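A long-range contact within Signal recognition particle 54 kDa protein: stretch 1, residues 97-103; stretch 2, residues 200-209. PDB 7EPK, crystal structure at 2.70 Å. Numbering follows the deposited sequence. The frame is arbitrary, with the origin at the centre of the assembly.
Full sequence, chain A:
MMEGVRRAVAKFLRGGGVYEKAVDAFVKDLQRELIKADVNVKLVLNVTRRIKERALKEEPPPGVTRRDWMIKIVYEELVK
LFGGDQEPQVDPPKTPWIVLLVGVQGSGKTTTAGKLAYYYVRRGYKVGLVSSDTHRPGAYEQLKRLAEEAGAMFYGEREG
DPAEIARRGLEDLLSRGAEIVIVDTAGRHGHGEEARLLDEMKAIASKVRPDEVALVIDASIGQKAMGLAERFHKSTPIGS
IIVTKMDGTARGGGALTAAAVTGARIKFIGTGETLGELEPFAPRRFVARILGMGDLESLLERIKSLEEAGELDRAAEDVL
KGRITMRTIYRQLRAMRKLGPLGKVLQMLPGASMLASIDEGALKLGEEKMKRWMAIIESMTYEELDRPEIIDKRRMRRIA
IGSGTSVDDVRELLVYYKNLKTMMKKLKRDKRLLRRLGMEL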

# COMPACT_ATOMS: atom_id res chain seq x y z
N TRP A 97 13.02 -3.61 -20.61
CA TRP A 97 11.60 -3.89 -20.27
C TRP A 97 10.67 -3.39 -21.37
O TRP A 97 10.43 -2.15 -21.43
N ILE A 98 10.12 -4.33 -22.17
CA ILE A 98 9.27 -3.98 -23.34
C ILE A 98 7.79 -3.98 -22.93
O ILE A 98 7.26 -5.04 -22.52
N VAL A 99 7.13 -2.83 -23.08
CA VAL A 99 5.70 -2.61 -22.69
C VAL A 99 4.83 -2.46 -23.93
O VAL A 99 4.92 -1.41 -24.58
N LEU A 100 3.97 -3.44 -24.22
CA LEU A 100 2.95 -3.30 -25.30
C LEU A 100 1.66 -2.73 -24.71
O LEU A 100 0.97 -3.45 -23.99
N LEU A 101 1.31 -1.52 -25.11
CA LEU A 101 -0.04 -0.93 -24.85
C LEU A 101 -1.12 -1.62 -25.72
O LEU A 101 -0.86 -1.98 -26.87
N VAL A 102 -2.29 -1.86 -25.16
CA VAL A 102 -3.46 -2.41 -25.91
C VAL A 102 -4.69 -1.73 -25.33
O VAL A 102 -4.57 -1.13 -24.25
N GLY A 103 -5.81 -1.76 -26.05
CA GLY A 103 -7.00 -0.94 -25.76
C GLY A 103 -7.64 -0.42 -27.04
O GLY A 103 -6.99 -0.49 -28.08
N GLU A 200 -3.99 -8.05 -34.96
CA GLU A 200 -2.85 -7.11 -35.14
C GLU A 200 -1.98 -7.08 -33.87
O GLU A 200 -0.71 -7.18 -34.00
N MET A 201 -2.63 -6.97 -32.70
CA MET A 201 -2.01 -6.97 -31.34
C MET A 201 -1.23 -8.29 -31.15
O MET A 201 -0.02 -8.24 -30.82
N LYS A 202 -1.90 -9.42 -31.39
CA LYS A 202 -1.32 -10.78 -31.29
C LYS A 202 -0.07 -10.90 -32.18
O LYS A 202 0.82 -11.68 -31.84
N ALA A 203 -0.05 -10.23 -33.32
CA ALA A 203 1.03 -10.35 -34.33
C ALA A 203 2.19 -9.47 -33.86
O ALA A 203 3.32 -9.98 -33.75
N ILE A 204 1.89 -8.21 -33.57
CA ILE A 204 2.85 -7.25 -32.94
C ILE A 204 3.49 -7.94 -31.74
O ILE A 204 4.73 -7.92 -31.65
N ALA A 205 2.67 -8.52 -30.87
CA ALA A 205 3.13 -9.17 -29.63
C ALA A 205 4.15 -10.26 -29.99
O ALA A 205 5.20 -10.33 -29.33
N SER A 206 3.87 -11.03 -31.03
CA SER A 206 4.71 -12.19 -31.42
C SER A 206 6.09 -11.70 -31.88
O SER A 206 7.11 -12.30 -31.45
N LYS A 207 6.13 -10.65 -32.70
CA LYS A 207 7.41 -10.06 -33.19
C LYS A 207 8.15 -9.37 -32.03
O LYS A 207 9.40 -9.45 -32.00
N VAL A 208 7.43 -8.71 -31.12
CA VAL A 208 8.04 -7.78 -30.13
C VAL A 208 8.48 -8.55 -28.88
O VAL A 208 9.51 -8.16 -28.33
N ARG A 209 7.74 -9.58 -28.46
CA ARG A 209 7.93 -10.35 -27.20
C ARG A 209 7.85 -9.42 -25.99
O ARG A 209 8.81 -9.25 -25.24

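Which side chains enter the space between strand and helix? The two run almost exactly antiparallel, at 176°, with axes 10.2 Å apart at closest approach. From the strand, alternation sends I98, L100 and V102 toward the helix, while V99 and L101 point away. The helix answers with M201, I204 and V208, spaced three and four residues apart so that they share one face; the CA-to-CB bond of A205 points sideways, at the margin of that face.

How does L100 fit against the helix? It has the largest covered area in the contact, and its rotamer (chi1 t, chi2 p) aims the methyl fork at the helix. L100 CD1 lies 3.8 Å from I204 CG2, while L100 CD2 reaches 3.9 Å from A205 CB and 4.1 Å from the M201 backbone O. The fork thus straddles the adjacent residues I204 and A205, with CD2 also near the M201 O one turn before, and the small alanine leaves room for CD2 close to the backbone. I204, with chi1 m and chi2 t, offers its CG2 branch to this fork.

What fills the space at the two ends? Because the directions are opposed, the start of the strand meets the end of the helix. There I98, m at both chi angles, places CG2 3.5 Å from CG1 of V208, whose chi1 is t; this is the tightest contact of the set. At the other end M201, with chi1 and chi2 both m, sets SD 4.0 Å from CG1 of V102, itself in the m rotamer, while its CE lies farther from V102.

Do polar groups help hold the pair together? No hydrogen bond crosses between the stretches, so their direct contact rests on apolar shape. The helix keeps its own backbone bonds, such as A205 N to M201 O at 2.7 Å. R209, at positive phi just beyond the helix, points its CA-to-CB bond away, and K202 likewise turns from the strand.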

# COMPACT_ATOMS: atom_id res chain seq x y z
CB TRP A 97 11.23 -3.25 -18.93
CG TRP A 97 9.93 -3.76 -18.39
CD1 TRP A 97 8.74 -3.10 -18.32
CD2 TRP A 97 9.71 -5.06 -17.84
NE1 TRP A 97 7.80 -3.89 -17.72
CE2 TRP A 97 8.37 -5.11 -17.42
CE3 TRP A 97 10.53 -6.18 -17.64
CZ2 TRP A 97 7.81 -6.26 -16.88
CZ3 TRP A 97 9.98 -7.31 -17.08
CH2 TRP A 97 8.64 -7.35 -16.72
CB ILE A 98 9.57 -4.89 -24.54
CG1 ILE A 98 11.08 -5.17 -24.71
CG2 ILE A 98 8.98 -4.32 -25.81
CD1 ILE A 98 11.94 -3.93 -24.76
CB VAL A 99 5.56 -1.35 -21.83
CG1 VAL A 99 4.13 -1.20 -21.35
CG2 VAL A 99 6.52 -1.36 -20.65
CB LEU A 100 2.71 -4.66 -25.95
CG LEU A 100 1.64 -4.68 -27.05
CD1 LEU A 100 2.02 -3.75 -28.19
CD2 LEU A 100 1.41 -6.09 -27.58
CB LEU A 101 0.06 0.58 -25.12
CG LEU A 101 0.52 1.42 -23.93
CD1 LEU A 101 1.49 0.66 -23.05
CD2 LEU A 101 1.12 2.73 -24.39
CB VAL A 102 -3.55 -3.95 -25.87
CG1 VAL A 102 -2.31 -4.61 -26.48
CG2 VAL A 102 -3.80 -4.51 -24.48
CB GLU A 200 -3.38 -5.73 -35.53
CG GLU A 200 -2.27 -4.80 -36.00
CD GLU A 200 -2.75 -3.59 -36.77
OE1 GLU A 200 -3.01 -2.56 -36.12
OE2 GLU A 200 -2.85 -3.68 -38.01
CB MET A 201 -3.07 -6.82 -30.24
CG MET A 201 -3.86 -5.50 -30.26
SD MET A 201 -2.86 -3.97 -30.36
CE MET A 201 -2.78 -3.76 -32.14
CB LYS A 202 -2.38 -11.80 -31.69
CG LYS A 202 -1.91 -13.25 -31.79
CD LYS A 202 -3.06 -14.25 -31.93
CE LYS A 202 -4.08 -14.17 -30.82
NZ LYS A 202 -5.11 -15.24 -30.91
CB ALA A 203 0.52 -9.98 -35.71
CB ILE A 204 2.16 -5.94 -32.51
CG1 ILE A 204 1.71 -5.12 -33.72
CG2 ILE A 204 3.08 -5.14 -31.59
CD1 ILE A 204 0.65 -4.10 -33.39
CB ALA A 205 1.97 -9.73 -28.86
CB SER A 206 4.04 -13.04 -32.47
OG SER A 206 4.62 -14.33 -32.50
CB LYS A 207 7.14 -9.06 -34.33
CG LYS A 207 6.52 -9.64 -35.59
CD LYS A 207 7.28 -10.81 -36.19
CE LYS A 207 6.91 -11.10 -37.63
NZ LYS A 207 8.00 -10.68 -38.56
CB VAL A 208 7.09 -6.63 -29.82
CG1 VAL A 208 7.62 -5.75 -28.70
CG2 VAL A 208 6.83 -5.77 -31.05
CB ARG A 209 9.25 -11.13 -27.27
CG ARG A 209 9.06 -12.60 -27.63
CD ARG A 209 10.37 -13.29 -27.86
NE ARG A 209 11.25 -12.84 -26.80
CZ ARG A 209 12.51 -12.47 -26.93
NH1 ARG A 209 13.13 -12.49 -28.09
NH2 ARG A 209 13.17 -12.10 -25.84